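Local coordinates for putative beta-glucosidase (Bifidobacterium adolescentis, PDB 5WAB), which acts as a family 3 beta-glucosidase, hydrolysing beta-glucosidic linkages, and may also release terminal arabinopyranosyl units from ginsenosides, at residues 110-114 against 179-184; 124-128 against 494-498; 341-346 against 359-363. All coordinates share one frame; numbering follows the deposited sequence.

In the fold
Contacts 1 and 2 lie next to each other in the buried middle of the chain, their centres 11 Å apart, and their segments alternate along the sequence. Lys113 joins them: its NZ lies 2.9 Å from Tyr124 O and its N lies 3.2 Å from Ser126 O, both probable hydrogen bonds. Contact 1 stays within the barrel-type N-terminal domain, while contact 2 ties that domain to the C-terminal one; in family 3 enzymes the active site generally lies where these two domains meet. Contact 3 belongs to the C-terminal domain alone. Its centre is 32 Å from that of contact 1 and 25 Å from that of contact 2.

Contact 1 (110-114 against 179-184); sequences VNIKR and IYFPAF
Val110 and Phe184 meet in a CH-pi contact. The CG2 methyl of Val110 lies over one face of the Phe184 ring, 3.6 Å from its centroid and only 15° off the ring normal. A chi1 of -62° sets CG1 anti to the carbonyl carbon and leaves CG2 between the backbone N and that carbon, facing the ring. A small neighbour suits the adjoining place, where Val110 CB lies 4.3 Å from Ala183 CB.

Other apolar packing centres on Ile112, whose branched side chain fills the angle between two residues. Its CB is 3.8 Å from CD1 of Tyr180, approaching that ring obliquely, and its CG2 is 3.9 Å from CG2 of Ile179. The same Ile179 methyl sits over the centre of one Tyr180 face, so the two isoleucines and the tyrosine interlock.

Two polar side chains flank the rings, Asn111 with its amide and Arg114 with the aliphatic part of its chain. Asn111 brings ND2 to the Phe184 edge, 4.0 Å from CZ, with amide and ring planes 64° apart; the NH2 itself bonds to His154 O. Arg114 runs its extended chain past Tyr180, CD lying 3.5 Å from OH, while NE forms a salt bridge with Glu522. A water donates to both backbones, at 2.8 Å to Val110 O and 3.0 Å to Tyr180 O, satisfying two buried carbonyls.

The loop following strand 102-106 is thereby packed against helices 173-180 and 182-190. Helix 129-144 adds Ala136 against Val110 and Ala132 against Ala183, and Leu152 of strand 149-155 touches both Val110 and Phe184.

Contact 2 (124-128 against 494-498); sequences YWSED and LAQTI
An ST turn at Ser126, in the loop leading to helix 129-144, sits at the junction of the N-terminal and C-terminal domains and bonds across it to 494-498. The first torsion of Ser126 turns OG away from its own N, toward the carbonyl side, where it can do two jobs: it accepts from Asp128 N at 2.8 Å with an N-H...O angle of 167°, and donates to Ala495 O at 2.9 Å. A small hydroxyl side chain suits this tight turn. Ala495 O also receives a weak bond from Glu127 N, and the methyl of Ala495 lets the backbones come close, its CB 3.4 Å from Trp125 O.

Glu127 reaches across with its chain extended beyond CG, and its carboxylate takes both donors of Thr497. The backbone N lies 2.7 Å from OE1 along a nearly straight bond (166°), approaching from above the carboxylate plane, 46° out of it. Thr497 OG1 meets OE2 at 2.7 Å on the syn side and closer to the plane. Threonine fits here because its OG1 stands beside its own backbone N, so that both donors reach one carboxylate.

OE2 also accepts from Tyr528 N, at helix 528-531. Three donors thus surround this buried carboxylate, which would favour its ionised form and fix its rotation across the domain interface.

Contact 3 (341-346 against 359-363); sequences ARTPRY and MTSFL
Leu363 N donates to Ala341 O at 3.3 Å, with an N-H...O angle of 159°, and this is the hydrogen bond that crosses between the two segments. The acceptor sits at the N-terminal end of helix 362-368, close to backbone N-H groups of the first turn. Ser361, the N-cap of that helix, turns OG to Asp364 N and so serves another N-H of the same turn; its hydroxyl stands between its own backbone N and carbonyl carbon. Serine is a natural choice, since its short side chain bends back onto the helix while CB packs 3.5 Å from Ala341 O.

Beside the bond, Leu363 packs with its branched end. Its CG is 4.0 Å from Ala341 CB, and CD1 reaches 3.5 Å from Arg342 CB. Arg342 therefore offers the aliphatic base of its chain to the contact, while its guanidinium, beyond a bend at chi3, forms a salt bridge with Glu339.

At the other end, Met359 lies across both Pro344 and Tyr346. Chi2, at -93°, bends its chain so that SD lies 3.5 Å from Pro344 CG. CG, meanwhile, lies over one face of the Tyr346 ring. SD is 5.2 Å from the ring centroid and 30° off its normal, an oblique Met-aromatic contact, and the terminal CE stays 4.3 Å from Tyr346 CE1. A flexible, polarisable side chain suits such a place, being able to follow both the rigid proline ring and the tyrosine face.

Phe362 meanwhile heads inward to Phe407, Leu480 and Ile484. Strand 334-337, this loop, helix 362-368 and the adjacent parallel strand 373-376 form a beta-alpha-beta crossover, the building unit of the alpha/beta C-terminal domain of family 3 hydrolases.

Contact 1 (110-114 against 179-184)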
# COMPACT_ATOMS: atom_id res chain seq x y z
N VAL A 110 3.39 0.83 4.41
CA VAL A 110 3.33 -0.43 3.67
C VAL A 110 2.74 -1.55 4.52
O VAL A 110 2.90 -2.72 4.20
CB VAL A 110 4.70 -0.83 3.10
CG1 VAL A 110 5.19 0.21 2.12
CG2 VAL A 110 5.73 -1.03 4.21
N ASN A 111 2.03 -1.22 5.60
CA ASN A 111 1.43 -2.25 6.44
C ASN A 111 0.42 -3.07 5.65
O ASN A 111 -0.32 -2.54 4.81
CB ASN A 111 0.76 -1.64 7.66
CG ASN A 111 1.74 -0.96 8.59
OD1 ASN A 111 1.71 0.26 8.75
ND2 ASN A 111 2.61 -1.74 9.20
N ILE A 112 0.41 -4.38 5.90
CA ILE A 112 -0.51 -5.28 5.23
C ILE A 112 -1.93 -4.98 5.67
O ILE A 112 -2.21 -4.77 6.86
CB ILE A 112 -0.13 -6.74 5.54
CG1 ILE A 112 1.24 -7.06 4.94
CG2 ILE A 112 -1.19 -7.69 5.02
CD1 ILE A 112 1.32 -6.85 3.44
N LYS A 113 -2.85 -4.92 4.70
CA LYS A 113 -4.28 -4.79 4.98
C LYS A 113 -4.80 -6.18 5.35
O LYS A 113 -5.36 -6.91 4.53
CB LYS A 113 -5.01 -4.20 3.79
CG LYS A 113 -4.42 -2.88 3.37
CD LYS A 113 -5.17 -2.20 2.25
CE LYS A 113 -4.37 -1.00 1.78
NZ LYS A 113 -5.01 -0.17 0.73
N ARG A 114 -4.55 -6.56 6.61
CA ARG A 114 -5.02 -7.84 7.11
C ARG A 114 -6.53 -7.93 7.03
O ARG A 114 -7.08 -8.95 6.58
CB ARG A 114 -4.54 -8.04 8.55
CG ARG A 114 -5.24 -9.15 9.31
CD ARG A 114 -4.64 -9.27 10.70
NE ARG A 114 -5.14 -10.41 11.45
CZ ARG A 114 -5.95 -10.30 12.51
NH1 ARG A 114 -6.32 -9.11 12.93
NH2 ARG A 114 -6.37 -11.39 13.14
N ILE A 179 4.19 -12.58 5.44
CA ILE A 179 3.11 -11.62 5.22
C ILE A 179 3.54 -10.20 5.57
O ILE A 179 3.50 -9.30 4.73
CB ILE A 179 1.83 -12.02 5.99
CG1 ILE A 179 1.40 -13.45 5.64
CG2 ILE A 179 0.73 -11.02 5.71
CD1 ILE A 179 1.08 -13.68 4.18
N TYR A 180 3.95 -9.97 6.82
CA TYR A 180 4.10 -8.61 7.32
C TYR A 180 5.50 -8.04 7.14
O TYR A 180 5.67 -6.82 7.24
CB TYR A 180 3.69 -8.57 8.80
CG TYR A 180 2.28 -9.10 8.98
CD1 TYR A 180 1.18 -8.28 8.75
CD2 TYR A 180 2.05 -10.43 9.31
CE1 TYR A 180 -0.10 -8.75 8.88
CE2 TYR A 180 0.75 -10.92 9.45
CZ TYR A 180 -0.32 -10.07 9.22
OH TYR A 180 -1.61 -10.53 9.35
N PHE A 181 6.49 -8.87 6.82
CA PHE A 181 7.86 -8.41 6.61
C PHE A 181 8.21 -8.17 5.15
O PHE A 181 8.89 -7.17 4.87
CB PHE A 181 8.86 -9.41 7.22
CG PHE A 181 9.03 -9.28 8.71
CD1 PHE A 181 8.41 -8.26 9.41
CD2 PHE A 181 9.78 -10.21 9.41
CE1 PHE A 181 8.56 -8.14 10.79
CE2 PHE A 181 9.93 -10.11 10.79
CZ PHE A 181 9.32 -9.07 11.47
N PRO A 182 7.83 -9.04 4.19
CA PRO A 182 8.43 -8.96 2.84
C PRO A 182 8.36 -7.59 2.17
O PRO A 182 9.28 -7.24 1.42
CB PRO A 182 7.65 -10.01 2.05
CG PRO A 182 7.30 -11.01 3.06
CD PRO A 182 6.96 -10.22 4.30
N ALA A 183 7.29 -6.82 2.39
CA ALA A 183 7.22 -5.48 1.81
C ALA A 183 8.29 -4.57 2.41
O ALA A 183 8.95 -3.82 1.68
CB ALA A 183 5.83 -4.88 2.01
N PHE A 184 8.46 -4.63 3.73
CA PHE A 184 9.56 -3.90 4.36
C PHE A 184 10.91 -4.41 3.85
O PHE A 184 11.80 -3.62 3.51
CB PHE A 184 9.47 -4.02 5.88
CG PHE A 184 8.34 -3.23 6.50
CD1 PHE A 184 8.46 -1.87 6.70
CD2 PHE A 184 7.18 -3.87 6.94
CE1 PHE A 184 7.44 -1.14 7.30
CE2 PHE A 184 6.15 -3.15 7.54
CZ PHE A 184 6.29 -1.77 7.72
O HOH W 1 4.27 -4.81 5.50

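Contact 2 (124-128 against 494-498)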
# COMPACT_ATOMS: atom_id res chain seq x y z
N TYR A 124 -2.31 2.72 3.01
CA TYR A 124 -1.49 1.55 2.70
C TYR A 124 -1.79 1.04 1.29
O TYR A 124 -2.68 1.55 0.60
CB TYR A 124 -1.71 0.45 3.74
CG TYR A 124 -1.45 0.89 5.17
CD1 TYR A 124 -0.55 1.90 5.45
CD2 TYR A 124 -2.12 0.29 6.23
CE1 TYR A 124 -0.31 2.31 6.74
CE2 TYR A 124 -1.89 0.69 7.53
CZ TYR A 124 -0.99 1.70 7.77
OH TYR A 124 -0.76 2.10 9.06
N TRP A 125 -1.06 0.01 0.87
CA TRP A 125 -1.03 -0.38 -0.53
C TRP A 125 -1.83 -1.64 -0.86
O TRP A 125 -2.65 -1.62 -1.78
CB TRP A 125 0.42 -0.52 -0.99
CG TRP A 125 1.12 0.81 -1.01
CD1 TRP A 125 1.67 1.46 0.06
CD2 TRP A 125 1.35 1.65 -2.15
NE1 TRP A 125 2.22 2.65 -0.34
CE2 TRP A 125 2.04 2.79 -1.69
CE3 TRP A 125 1.05 1.55 -3.51
CZ2 TRP A 125 2.43 3.83 -2.54
CZ3 TRP A 125 1.43 2.58 -4.35
CH2 TRP A 125 2.11 3.70 -3.87
N SER A 126 -1.63 -2.75 -0.15
CA SER A 126 -2.27 -3.99 -0.57
C SER A 126 -2.44 -4.93 0.61
O SER A 126 -1.91 -4.71 1.70
CB SER A 126 -1.48 -4.68 -1.69
OG SER A 126 -2.04 -5.94 -2.03
N GLU A 127 -3.22 -5.98 0.37
CA GLU A 127 -3.27 -7.14 1.25
C GLU A 127 -2.15 -8.13 0.95
O GLU A 127 -1.96 -9.08 1.72
CB GLU A 127 -4.61 -7.86 1.11
CG GLU A 127 -4.76 -8.62 -0.21
CD GLU A 127 -6.18 -9.09 -0.49
OE1 GLU A 127 -7.13 -8.35 -0.18
OE2 GLU A 127 -6.34 -10.22 -1.00
N ASP A 128 -1.43 -7.94 -0.15
CA ASP A 128 -0.40 -8.87 -0.58
C ASP A 128 0.97 -8.27 -0.34
O ASP A 128 1.20 -7.11 -0.70
CB ASP A 128 -0.57 -9.22 -2.06
CG ASP A 128 0.48 -10.19 -2.54
OD1 ASP A 128 0.36 -11.38 -2.17
OD2 ASP A 128 1.43 -9.78 -3.25
N LEU A 494 -7.54 -4.57 -8.78
CA LEU A 494 -7.73 -4.54 -7.34
C LEU A 494 -6.45 -4.95 -6.62
O LEU A 494 -5.88 -6.01 -6.88
CB LEU A 494 -8.87 -5.48 -6.93
CG LEU A 494 -10.30 -5.02 -7.21
CD1 LEU A 494 -11.29 -6.05 -6.72
CD2 LEU A 494 -10.57 -3.67 -6.57
N ALA A 495 -5.99 -4.07 -5.72
CA ALA A 495 -4.94 -4.39 -4.76
C ALA A 495 -5.51 -4.94 -3.47
O ALA A 495 -4.76 -5.20 -2.52
CB ALA A 495 -4.10 -3.14 -4.48
N GLN A 496 -6.83 -5.14 -3.43
CA GLN A 496 -7.57 -5.58 -2.25
C GLN A 496 -8.71 -6.47 -2.73
O GLN A 496 -9.33 -6.19 -3.76
CB GLN A 496 -8.12 -4.36 -1.50
CG GLN A 496 -8.18 -4.46 0.01
CD GLN A 496 -8.48 -3.10 0.67
OE1 GLN A 496 -8.51 -2.07 -0.01
NE2 GLN A 496 -8.70 -3.11 1.97
N THR A 497 -8.97 -7.54 -2.00
CA THR A 497 -10.10 -8.40 -2.30
C THR A 497 -11.40 -7.73 -1.86
O THR A 497 -11.48 -7.15 -0.77
CB THR A 497 -9.97 -9.75 -1.58
OG1 THR A 497 -8.83 -10.45 -2.10
CG2 THR A 497 -11.23 -10.60 -1.77
N ILE A 498 -12.42 -7.80 -2.71
CA ILE A 498 -13.76 -7.36 -2.32
C ILE A 498 -14.59 -8.59 -1.97
O ILE A 498 -15.05 -9.31 -2.87
CB ILE A 498 -14.44 -6.55 -3.42
CG1 ILE A 498 -13.59 -5.35 -3.81
CG2 ILE A 498 -15.81 -6.09 -2.95
CD1 ILE A 498 -14.26 -4.46 -4.85

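Contact 3 (341-346 against 359-363)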
# COMPACT_ATOMS: atom_id res chain seq x y z
N ALA A 341 -20.05 14.54 -6.30
CA ALA A 341 -19.69 15.20 -7.55
C ALA A 341 -19.45 16.69 -7.36
O ALA A 341 -18.67 17.28 -8.12
CB ALA A 341 -20.77 14.96 -8.59
N ARG A 342 -20.11 17.31 -6.39
CA ARG A 342 -19.88 18.72 -6.09
C ARG A 342 -18.93 18.93 -4.92
O ARG A 342 -18.09 19.84 -4.98
CB ARG A 342 -21.22 19.42 -5.82
CG ARG A 342 -21.08 20.90 -5.52
CD ARG A 342 -22.43 21.55 -5.35
NE ARG A 342 -23.31 20.79 -4.47
CZ ARG A 342 -24.54 21.18 -4.16
NH1 ARG A 342 -25.01 22.32 -4.65
NH2 ARG A 342 -25.29 20.44 -3.35
N THR A 343 -19.02 18.11 -3.87
CA THR A 343 -18.10 18.17 -2.74
C THR A 343 -17.29 16.89 -2.73
O THR A 343 -17.68 15.89 -2.11
CB THR A 343 -18.86 18.34 -1.42
OG1 THR A 343 -19.80 19.41 -1.53
CG2 THR A 343 -17.88 18.64 -0.29
N PRO A 344 -16.15 16.85 -3.42
CA PRO A 344 -15.44 15.58 -3.60
C PRO A 344 -14.77 15.10 -2.33
O PRO A 344 -14.31 15.89 -1.50
CB PRO A 344 -14.40 15.91 -4.68
CG PRO A 344 -14.16 17.36 -4.51
CD PRO A 344 -15.48 17.96 -4.12
N ARG A 345 -14.72 13.78 -2.18
CA ARG A 345 -13.91 13.13 -1.17
C ARG A 345 -12.71 12.50 -1.88
O ARG A 345 -12.87 11.54 -2.64
CB ARG A 345 -14.70 12.08 -0.38
CG ARG A 345 -13.80 11.32 0.57
CD ARG A 345 -14.52 10.85 1.82
NE ARG A 345 -13.57 10.33 2.79
CZ ARG A 345 -13.04 9.11 2.74
NH1 ARG A 345 -13.36 8.28 1.76
NH2 ARG A 345 -12.17 8.72 3.67
N TYR A 346 -11.52 13.05 -1.63
CA TYR A 346 -10.34 12.68 -2.38
C TYR A 346 -9.11 12.38 -1.53
O TYR A 346 -8.06 12.08 -2.09
CB TYR A 346 -9.98 13.80 -3.37
CG TYR A 346 -9.61 15.11 -2.69
CD1 TYR A 346 -10.60 15.98 -2.26
CD2 TYR A 346 -8.29 15.47 -2.49
CE1 TYR A 346 -10.29 17.17 -1.64
CE2 TYR A 346 -7.96 16.67 -1.87
CZ TYR A 346 -8.97 17.51 -1.45
OH TYR A 346 -8.66 18.70 -0.83
N MET A 359 -7.72 22.20 -7.02
CA MET A 359 -8.65 21.08 -7.03
C MET A 359 -9.91 21.51 -7.76
O MET A 359 -10.49 22.55 -7.43
CB MET A 359 -8.97 20.61 -5.61
CG MET A 359 -9.72 19.30 -5.54
SD MET A 359 -11.51 19.49 -5.48
CE MET A 359 -11.70 20.46 -3.99
N THR A 360 -10.33 20.71 -8.73
CA THR A 360 -11.55 20.96 -9.50
C THR A 360 -12.45 19.74 -9.42
O THR A 360 -12.04 18.64 -9.80
CB THR A 360 -11.22 21.30 -10.96
OG1 THR A 360 -10.42 22.49 -11.02
CG2 THR A 360 -12.50 21.53 -11.76
N SER A 361 -13.67 19.94 -8.94
CA SER A 361 -14.59 18.83 -8.77
C SER A 361 -15.01 18.27 -10.13
O SER A 361 -14.70 18.81 -11.19
CB SER A 361 -15.82 19.28 -7.99
OG SER A 361 -16.59 20.20 -8.75
N PHE A 362 -15.74 17.15 -10.07
CA PHE A 362 -16.23 16.54 -11.30
C PHE A 362 -17.24 17.45 -11.99
O PHE A 362 -17.24 17.55 -13.23
CB PHE A 362 -16.85 15.18 -11.00
CG PHE A 362 -17.26 14.41 -12.22
CD1 PHE A 362 -16.30 13.82 -13.04
CD2 PHE A 362 -18.60 14.27 -12.56
CE1 PHE A 362 -16.67 13.11 -14.16
CE2 PHE A 362 -18.97 13.56 -13.69
CZ PHE A 362 -18.00 12.98 -14.49
N LEU A 363 -18.08 18.13 -11.21
CA LEU A 363 -19.05 19.06 -11.79
C LEU A 363 -18.36 20.22 -12.49
O LEU A 363 -18.66 20.52 -13.66
CB LEU A 363 -19.99 19.58 -10.70
CG LEU A 363 -21.09 18.64 -10.21
CD1 LEU A 363 -22.02 19.37 -9.26
CD2 LEU A 363 -21.88 18.05 -11.38